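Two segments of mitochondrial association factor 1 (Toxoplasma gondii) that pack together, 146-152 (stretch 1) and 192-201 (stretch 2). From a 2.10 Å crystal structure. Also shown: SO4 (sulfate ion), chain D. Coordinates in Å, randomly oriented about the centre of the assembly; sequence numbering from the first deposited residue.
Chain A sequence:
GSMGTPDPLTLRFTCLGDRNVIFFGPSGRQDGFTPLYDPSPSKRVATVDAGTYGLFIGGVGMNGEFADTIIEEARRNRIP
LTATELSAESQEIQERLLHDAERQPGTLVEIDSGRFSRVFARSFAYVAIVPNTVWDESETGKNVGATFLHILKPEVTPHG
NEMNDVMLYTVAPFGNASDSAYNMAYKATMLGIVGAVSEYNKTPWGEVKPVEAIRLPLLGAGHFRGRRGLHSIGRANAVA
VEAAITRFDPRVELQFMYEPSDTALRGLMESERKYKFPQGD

Stretch 1 146-152: ATFLHIL
Stretch 2 (192-201) GIVGAVSEYN

A β-strand, Thr147 to Leu152, lies against one side of an α-helix that runs through Gly192 to Asn201. The two N-to-C directions differ by 38° (signed crossing angle -38°), and the axes approach to 8.2 Å. Register is set where the CA atoms of Thr147 and Gly192 lie 5.6 Å apart. The strand is extended, with phi from -132° to -80° and psi from 115° to 149°; the helix keeps near -65/-45 through most of its length, with psi relaxing to -17° at Asn201, and is held by i to i+4 bonds such as Ala196 N to Gly192 O, 2.9 Å, and Tyr200 N to Ala196 O, 2.8 Å.

No hydrogen bond joins the stretches; packing of buried side chains does, covering 324 Å² in all. Strand alternation sends the CB atoms of Thr147 and Leu149 toward the helix and those of Phe148 and His150 away. On the helix, Gly192, Ala196 and Tyr200, spaced four apart, form the facing stripe.

The closest backbone approach depends on glycine. Thr147 (chi1 m) brings OG1 to 3.5 Å from Gly192 C, and a CB on Gly192 would lie 2.5 Å from that OG1, a clash. The hydroxyl is satisfied by a hydrogen bond to a residue flanking the stretches. Thr147 CG2 meets Ala196 CB at 4.0 Å, where the small Ala196 methyl packs against the Thr147 methyl.

Farther along, larger groups bridge the gap. Tyr200 (chi1 t, chi2 83°) offers a ring face to Leu149 (t, t): Leu149 CD2 sits 4.1 Å from the Tyr200 ring centroid, 14° off the normal, a CH-pi contact, while Leu149 CD1 reaches Tyr200 CG at 3.9 Å. Ile151 (m, t) starts sideways, but its long arm brings CD1 to the ring edge, 4.1 Å from Tyr200 CE1 and 3.5 Å from Tyr200 OH. That hydroxyl is hydrogen-bonded elsewhere in the structure.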

# COMPACT_ATOMS: atom_id res chain seq x y z
N ALA A 146 -8.68 -5.30 -1.29
CA ALA A 146 -8.66 -4.61 -2.57
C ALA A 146 -7.37 -3.81 -2.70
O ALA A 146 -7.05 -3.00 -1.84
CB ALA A 146 -9.86 -3.69 -2.72
N THR A 147 -6.63 -4.06 -3.78
CA THR A 147 -5.35 -3.41 -4.01
C THR A 147 -5.32 -2.75 -5.38
O THR A 147 -5.64 -3.37 -6.39
CB THR A 147 -4.18 -4.40 -3.90
OG1 THR A 147 -4.20 -5.02 -2.61
CG2 THR A 147 -2.85 -3.70 -4.10
N PHE A 148 -4.93 -1.48 -5.40
CA PHE A 148 -4.86 -0.71 -6.64
C PHE A 148 -3.44 -0.19 -6.86
O PHE A 148 -2.71 0.06 -5.90
CB PHE A 148 -5.85 0.46 -6.59
CG PHE A 148 -7.24 0.05 -6.21
CD1 PHE A 148 -7.63 0.05 -4.88
CD2 PHE A 148 -8.15 -0.35 -7.17
CE1 PHE A 148 -8.91 -0.34 -4.52
CE2 PHE A 148 -9.43 -0.74 -6.81
CZ PHE A 148 -9.81 -0.73 -5.49
N LEU A 149 -3.06 -0.05 -8.12
CA LEU A 149 -1.77 0.52 -8.50
C LEU A 149 -2.00 1.58 -9.57
O LEU A 149 -2.64 1.31 -10.58
CB LEU A 149 -0.83 -0.58 -9.00
CG LEU A 149 0.65 -0.23 -9.16
CD1 LEU A 149 1.50 -1.49 -9.11
CD2 LEU A 149 0.92 0.52 -10.46
N HIS A 150 -1.47 2.78 -9.34
CA HIS A 150 -1.68 3.90 -10.25
C HIS A 150 -0.36 4.48 -10.75
O HIS A 150 0.54 4.76 -9.96
CB HIS A 150 -2.48 5.02 -9.57
CG HIS A 150 -3.79 4.57 -9.01
ND1 HIS A 150 -4.91 4.38 -9.80
CD2 HIS A 150 -4.18 4.31 -7.74
CE1 HIS A 150 -5.92 4.00 -9.04
NE2 HIS A 150 -5.50 3.95 -7.79
N ILE A 151 -0.26 4.66 -12.06
CA ILE A 151 0.79 5.48 -12.64
C ILE A 151 0.29 6.92 -12.68
O ILE A 151 -0.67 7.22 -13.39
CB ILE A 151 1.19 5.02 -14.05
CG1 ILE A 151 1.58 3.54 -14.03
CG2 ILE A 151 2.34 5.88 -14.58
CD1 ILE A 151 1.95 2.98 -15.39
N LEU A 152 0.93 7.80 -11.92
CA LEU A 152 0.52 9.19 -11.84
C LEU A 152 1.00 9.99 -13.04
O LEU A 152 2.05 9.70 -13.60
CB LEU A 152 1.05 9.82 -10.55
CG LEU A 152 0.57 9.20 -9.24
CD1 LEU A 152 1.31 9.81 -8.06
CD2 LEU A 152 -0.94 9.37 -9.06
N GLY A 192 -2.22 -9.14 -2.03
CA GLY A 192 -2.70 -8.19 -3.03
C GLY A 192 -1.63 -7.18 -3.41
O GLY A 192 -1.45 -6.87 -4.59
N ILE A 193 -0.93 -6.67 -2.41
CA ILE A 193 0.13 -5.69 -2.63
C ILE A 193 1.29 -6.29 -3.43
O ILE A 193 1.69 -5.75 -4.46
CB ILE A 193 0.67 -5.16 -1.29
CG1 ILE A 193 -0.44 -4.42 -0.53
CG2 ILE A 193 1.85 -4.23 -1.51
CD1 ILE A 193 -0.20 -4.31 0.96
N VAL A 194 1.82 -7.41 -2.95
CA VAL A 194 2.96 -8.05 -3.58
C VAL A 194 2.57 -8.69 -4.91
O VAL A 194 3.35 -8.70 -5.86
CB VAL A 194 3.58 -9.12 -2.66
CG1 VAL A 194 4.79 -9.78 -3.31
CG2 VAL A 194 3.98 -8.49 -1.32
N GLY A 195 1.34 -9.20 -4.98
CA GLY A 195 0.83 -9.79 -6.20
C GLY A 195 0.63 -8.75 -7.29
O GLY A 195 0.94 -8.98 -8.46
N ALA A 196 0.09 -7.60 -6.90
CA ALA A 196 -0.13 -6.50 -7.83
C ALA A 196 1.18 -6.04 -8.45
O ALA A 196 1.28 -5.84 -9.66
CB ALA A 196 -0.82 -5.34 -7.14
N VAL A 197 2.19 -5.87 -7.60
CA VAL A 197 3.52 -5.45 -8.06
C VAL A 197 4.12 -6.50 -8.99
O VAL A 197 4.60 -6.17 -10.07
CB VAL A 197 4.47 -5.22 -6.88
CG1 VAL A 197 5.89 -4.97 -7.38
CG2 VAL A 197 4.00 -4.04 -6.04
N SER A 198 4.10 -7.75 -8.54
CA SER A 198 4.61 -8.86 -9.34
C SER A 198 3.97 -8.91 -10.71
O SER A 198 4.66 -9.01 -11.73
CB SER A 198 4.37 -10.19 -8.61
OG SER A 198 4.64 -11.29 -9.47
N GLU A 199 2.65 -8.84 -10.74
CA GLU A 199 1.91 -8.91 -11.99
C GLU A 199 2.16 -7.67 -12.85
O GLU A 199 2.29 -7.77 -14.07
CB GLU A 199 0.41 -9.08 -11.71
CG GLU A 199 -0.33 -9.93 -12.71
CD GLU A 199 0.18 -11.36 -12.76
OE1 GLU A 199 0.52 -11.91 -11.69
OE2 GLU A 199 0.26 -11.92 -13.87
N TYR A 200 2.23 -6.51 -12.21
CA TYR A 200 2.45 -5.26 -12.92
C TYR A 200 3.83 -5.20 -13.57
O TYR A 200 3.97 -4.73 -14.70
CB TYR A 200 2.26 -4.06 -11.98
CG TYR A 200 2.80 -2.76 -12.53
CD1 TYR A 200 2.05 -1.99 -13.40
CD2 TYR A 200 4.07 -2.31 -12.17
CE1 TYR A 200 2.55 -0.79 -13.90
CE2 TYR A 200 4.57 -1.12 -12.66
CZ TYR A 200 3.80 -0.37 -13.53
OH TYR A 200 4.30 0.82 -14.02
N ASN A 201 4.85 -5.68 -12.86
CA ASN A 201 6.21 -5.64 -13.39
C ASN A 201 6.39 -6.58 -14.59
O ASN A 201 7.36 -6.44 -15.33
CB ASN A 201 7.22 -6.00 -12.30
CG ASN A 201 7.53 -4.83 -11.38
OD1 ASN A 201 7.25 -3.67 -11.71
ND2 ASN A 201 8.12 -5.12 -10.23
S SO4 D . 9.06 -8.59 -8.67
O1 SO4 D . 7.83 -9.12 -8.08
O2 SO4 D . 8.80 -8.13 -10.03
O3 SO4 D . 9.55 -7.48 -7.86
O4 SO4 D . 10.07 -9.65 -8.70